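Local coordinates for protein cytochrome P450 (Rhodococcus erythropolis, PDB 3WEC) that probably hydroxylates the quinoline nitrogen of aurachin alkaloids at its heme iron, a step essential to their antibiotic activity, at residues T53-V58 and V324-A329; G166-D171 and N219-L224. One frame throughout, in Å; residues are numbered along the deposited sequence.

Interaction 1 (T53-V58 and V324-A329)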
# COMPACT_ATOMS: atom_id res chain seq x y z
N THR A 53 4.65 -20.32 -0.62
CA THR A 53 6.01 -20.57 -1.11
C THR A 53 6.28 -19.96 -2.49
O THR A 53 7.28 -19.27 -2.66
CB THR A 53 6.45 -22.05 -1.03
OG1 THR A 53 6.04 -22.59 0.24
CG2 THR A 53 7.97 -22.16 -1.15
N SER A 54 5.36 -20.18 -3.44
CA SER A 54 5.48 -19.61 -4.81
C SER A 54 5.39 -18.09 -4.80
O SER A 54 6.11 -17.41 -5.54
CB SER A 54 4.42 -20.18 -5.77
OG SER A 54 4.34 -21.61 -5.71
N CYS A 55 4.49 -17.55 -3.97
CA CYS A 55 4.38 -16.08 -3.78
C CYS A 55 5.74 -15.46 -3.43
O CYS A 55 6.18 -14.50 -4.09
CB CYS A 55 3.36 -15.74 -2.70
SG CYS A 55 1.62 -15.74 -3.21
N ASP A 56 6.40 -16.01 -2.40
CA ASP A 56 7.71 -15.54 -1.95
C ASP A 56 8.67 -15.68 -3.09
O ASP A 56 9.34 -14.73 -3.48
CB ASP A 56 8.23 -16.33 -0.74
CG ASP A 56 9.71 -16.06 -0.44
OD1 ASP A 56 10.03 -15.36 0.53
OD2 ASP A 56 10.57 -16.53 -1.20
N LYS A 57 8.72 -16.89 -3.62
CA LYS A 57 9.58 -17.26 -4.73
C LYS A 57 9.51 -16.26 -5.90
O LYS A 57 10.54 -15.78 -6.35
CB LYS A 57 9.25 -18.70 -5.16
CG LYS A 57 10.13 -19.80 -4.55
CD LYS A 57 10.37 -19.71 -3.04
CE LYS A 57 11.06 -20.97 -2.48
NZ LYS A 57 12.05 -21.65 -3.37
N VAL A 58 8.30 -15.93 -6.35
CA VAL A 58 8.11 -14.98 -7.47
C VAL A 58 8.45 -13.51 -7.13
O VAL A 58 9.05 -12.79 -7.95
CB VAL A 58 6.67 -15.08 -8.06
CG1 VAL A 58 6.41 -14.00 -9.11
CG2 VAL A 58 6.42 -16.46 -8.64
N VAL A 324 1.89 -11.52 -13.84
CA VAL A 324 1.67 -12.45 -12.74
C VAL A 324 1.20 -11.62 -11.55
O VAL A 324 1.86 -10.66 -11.12
CB VAL A 324 2.96 -13.21 -12.36
CG1 VAL A 324 2.77 -14.02 -11.08
CG2 VAL A 324 3.41 -14.10 -13.50
N MET A 325 0.04 -12.00 -11.04
CA MET A 325 -0.61 -11.37 -9.93
C MET A 325 -0.27 -12.19 -8.69
O MET A 325 -0.68 -13.35 -8.59
CB MET A 325 -2.11 -11.46 -10.18
CG MET A 325 -2.84 -10.17 -9.94
SD MET A 325 -2.32 -8.96 -11.16
CE MET A 325 -3.78 -9.06 -12.21
N VAL A 326 0.47 -11.63 -7.76
CA VAL A 326 0.87 -12.40 -6.59
C VAL A 326 -0.09 -12.13 -5.43
O VAL A 326 -0.14 -11.00 -4.94
CB VAL A 326 2.32 -12.09 -6.18
CG1 VAL A 326 2.66 -12.75 -4.85
CG2 VAL A 326 3.29 -12.55 -7.26
N LEU A 327 -0.84 -13.14 -4.99
CA LEU A 327 -1.84 -12.93 -3.92
C LEU A 327 -1.25 -12.95 -2.53
O LEU A 327 -1.29 -13.97 -1.84
CB LEU A 327 -2.95 -13.98 -3.99
CG LEU A 327 -4.29 -13.74 -4.70
CD1 LEU A 327 -4.24 -12.72 -5.83
CD2 LEU A 327 -4.77 -15.08 -5.19
N LEU A 328 -0.69 -11.82 -2.14
CA LEU A 328 -0.14 -11.60 -0.81
C LEU A 328 -1.10 -12.03 0.30
O LEU A 328 -0.68 -12.68 1.27
CB LEU A 328 0.20 -10.12 -0.65
CG LEU A 328 1.00 -9.38 -1.73
CD1 LEU A 328 1.15 -7.95 -1.27
CD2 LEU A 328 2.39 -9.97 -1.93
N ALA A 329 -2.38 -11.69 0.13
CA ALA A 329 -3.42 -11.94 1.12
C ALA A 329 -3.65 -13.46 1.33
O ALA A 329 -3.79 -13.92 2.47
CB ALA A 329 -4.72 -11.24 0.73
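C55 and V58, one helical turn apart on helix 52-60, rest on V326 and V324 of strand 323-326. They offer a worked example of helix-on-sheet packing in the cytochrome P450 fold: the helix links the parallel strands 47-49 and 64-65 in a beta-alpha-beta crossover and packs on 323-326, which lies between them in the sheet. V326 is shared, its two methyls serving different partners. Its CG1, anti to the backbone N (chi1 172°), lies against the thiol of C55, 3.6 Å from SG and 3.7 Å from CB. Its CG2 instead meets V58 CG1 at 3.9 Å, the two side chains sliding past each other in opposite directions. That same V58 CG1 also faces V324 CG1 tip to tip at 4.1 Å, spanning two residues that point to the same side of the strand. No hydrogen bond joins the segments, and all the touching residues are buried.

In the next shell, F64 of strand 64-65 touches both V58 and V324, while L352 packs on C55. Backbone hydrogen bonds tie V324 to R305 and V326 to A303, setting the strand beside 303-307; M325 bonds to W47 and V49 on the other flank. Because R305 binds heme and L328 touches the cofactor, this packing lies close behind the heme pocket. The axes of 53-58 and 324-326 approach to 9.4 Å, their N-to-C directions at 119°. Before helix 328-333, L327 centres an inverse gamma turn: L328 N bonds back to V326 O at 3.0 Å, and L327 O sits 3.7 Å from C55 SG.

Interaction 2 (G166-D171 and N219-L224)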
# COMPACT_ATOMS: atom_id res chain seq x y z
N GLY A 166 8.57 17.91 4.28
CA GLY A 166 9.01 19.27 4.57
C GLY A 166 8.13 20.21 3.79
O GLY A 166 8.62 21.19 3.21
N ILE A 167 6.83 19.90 3.72
CA ILE A 167 5.87 20.82 3.09
C ILE A 167 5.71 22.06 4.00
O ILE A 167 5.38 21.93 5.18
CB ILE A 167 4.52 20.15 2.79
CG1 ILE A 167 4.68 18.88 1.93
CG2 ILE A 167 3.54 21.13 2.16
CD1 ILE A 167 5.25 19.07 0.53
N PRO A 168 5.96 23.26 3.45
CA PRO A 168 5.88 24.53 4.19
C PRO A 168 4.46 24.75 4.70
O PRO A 168 3.51 24.30 4.05
CB PRO A 168 6.23 25.59 3.13
CG PRO A 168 6.92 24.84 2.02
CD PRO A 168 6.38 23.44 2.05
N ASP A 169 4.34 25.41 5.84
CA ASP A 169 3.04 25.68 6.48
C ASP A 169 1.93 26.14 5.51
O ASP A 169 0.80 25.62 5.55
CB ASP A 169 3.20 26.68 7.63
CG ASP A 169 3.75 26.04 8.92
OD1 ASP A 169 4.46 25.02 8.84
OD2 ASP A 169 3.47 26.58 10.01
N LYS A 170 2.27 27.09 4.64
CA LYS A 170 1.38 27.68 3.63
C LYS A 170 0.80 26.70 2.58
O LYS A 170 -0.22 27.01 1.96
CB LYS A 170 2.10 28.77 2.83
CG LYS A 170 3.27 29.46 3.53
CD LYS A 170 4.61 28.84 3.17
CE LYS A 170 5.77 29.80 3.47
NZ LYS A 170 7.11 29.15 3.32
N ASP A 171 1.48 25.58 2.35
CA ASP A 171 1.09 24.66 1.28
C ASP A 171 0.38 23.42 1.82
O ASP A 171 0.07 22.49 1.06
CB ASP A 171 2.30 24.22 0.46
CG ASP A 171 3.03 25.39 -0.21
OD1 ASP A 171 2.37 26.33 -0.69
OD2 ASP A 171 4.28 25.32 -0.27
N ASN A 219 15.56 26.73 0.24
CA ASN A 219 15.03 26.38 1.56
C ASN A 219 13.58 25.84 1.59
O ASN A 219 12.67 26.41 2.21
CB ASN A 219 15.38 27.43 2.66
CG ASN A 219 14.45 28.63 2.68
OD1 ASN A 219 14.39 29.36 3.68
ND2 ASN A 219 13.71 28.85 1.60
N ALA A 220 13.40 24.72 0.89
CA ALA A 220 12.40 23.76 1.30
C ALA A 220 12.76 23.59 2.76
O ALA A 220 13.95 23.58 3.10
CB ALA A 220 12.59 22.44 0.56
N PRO A 221 11.76 23.51 3.64
CA PRO A 221 12.06 23.12 5.01
C PRO A 221 12.92 21.85 5.08
O PRO A 221 13.03 21.11 4.08
CB PRO A 221 10.67 22.83 5.59
CG PRO A 221 9.80 23.81 4.87
CD PRO A 221 10.36 23.95 3.48
N GLU A 222 13.53 21.61 6.25
CA GLU A 222 14.09 20.29 6.59
C GLU A 222 13.10 19.16 6.24
O GLU A 222 11.91 19.26 6.52
CB GLU A 222 14.39 20.21 8.09
CG GLU A 222 15.46 21.15 8.61
CD GLU A 222 16.88 20.81 8.15
OE1 GLU A 222 17.09 19.82 7.40
OE2 GLU A 222 17.80 21.57 8.54
N GLY A 223 13.60 18.10 5.60
CA GLY A 223 12.74 16.98 5.18
C GLY A 223 13.12 16.39 3.84
O GLY A 223 14.24 16.60 3.37
N LEU A 224 12.17 15.71 3.21
CA LEU A 224 12.47 14.74 2.16
C LEU A 224 12.79 15.39 0.85
O LEU A 224 13.77 15.02 0.22
CB LEU A 224 11.34 13.69 1.98
CG LEU A 224 11.78 12.54 1.06
CD1 LEU A 224 12.93 11.77 1.70
CD2 LEU A 224 10.62 11.61 0.69
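The ring of P221 lies against the carbonyl of G166, where two interhelical loops of the P450 fold meet: the turn between helices 155-165 and 172-182, and the loop before helix 224-230. In P450 nomenclature these are the E-F and G-H connections. The first kind of contact sets carbon against oxygen. P221 CD and CG each come 3.3 Å from G166 O, and P221 CB follows at 3.5 Å, so three carbons of the ring gather around one oxygen.

The apolar component is a meeting of two prolines. P168 CG approaches P221 CD at 3.8 Å, with the side chains crossing at about a right angle; P168 also touches Y210 of helix 194-216, which places the turn against that helix.

A third group is backbone on backbone. G166 closes helix 155-165 in a Schellman motif, with positive phi (82°), and its CA lies 3.5 Å from E222 O. Opposite it stands G223, at the N-cap position of helix 224-230. With no side chain on either glycine, G166 CA and G223 CA come to 4.4 Å, and the end of one helix lies beside the start of another.

The charged groups work elsewhere: E222 OE1 forms salt bridges with R226 and R227, and D171 pairs with R174 and bonds to Y210.

Between these two segments the contact is van der Waals and carbon-to-oxygen in kind, without hydrogen bonds. CG and CB of P221 simply lie close to the G166 oxygen; CD, bonded to the amide nitrogen, probably carries a slight positive polarisation that suits this neighbour.

Read together, the two contacts illustrate how fold position shapes chemistry. Interaction 1 joins a helix to a sheet strand through branched methyls and a thiol, all buried, and includes L328, which touches the heme. Interaction 2 joins two loops at helix ends with proline rings, glycine backbone and a carbonyl oxygen; largely buried but with an exposed border at E222, it meets no annotated site, although the L224 side chain lies about 7 Å from the heme. Neither uses a hydrogen bond between its segments, and they share no secondary-structure element. Their centres are 38 Å apart on opposite sides of the chain's centre, although 166-171 and 219-224 both fall within the long span of chain between 53-58 and 324-329.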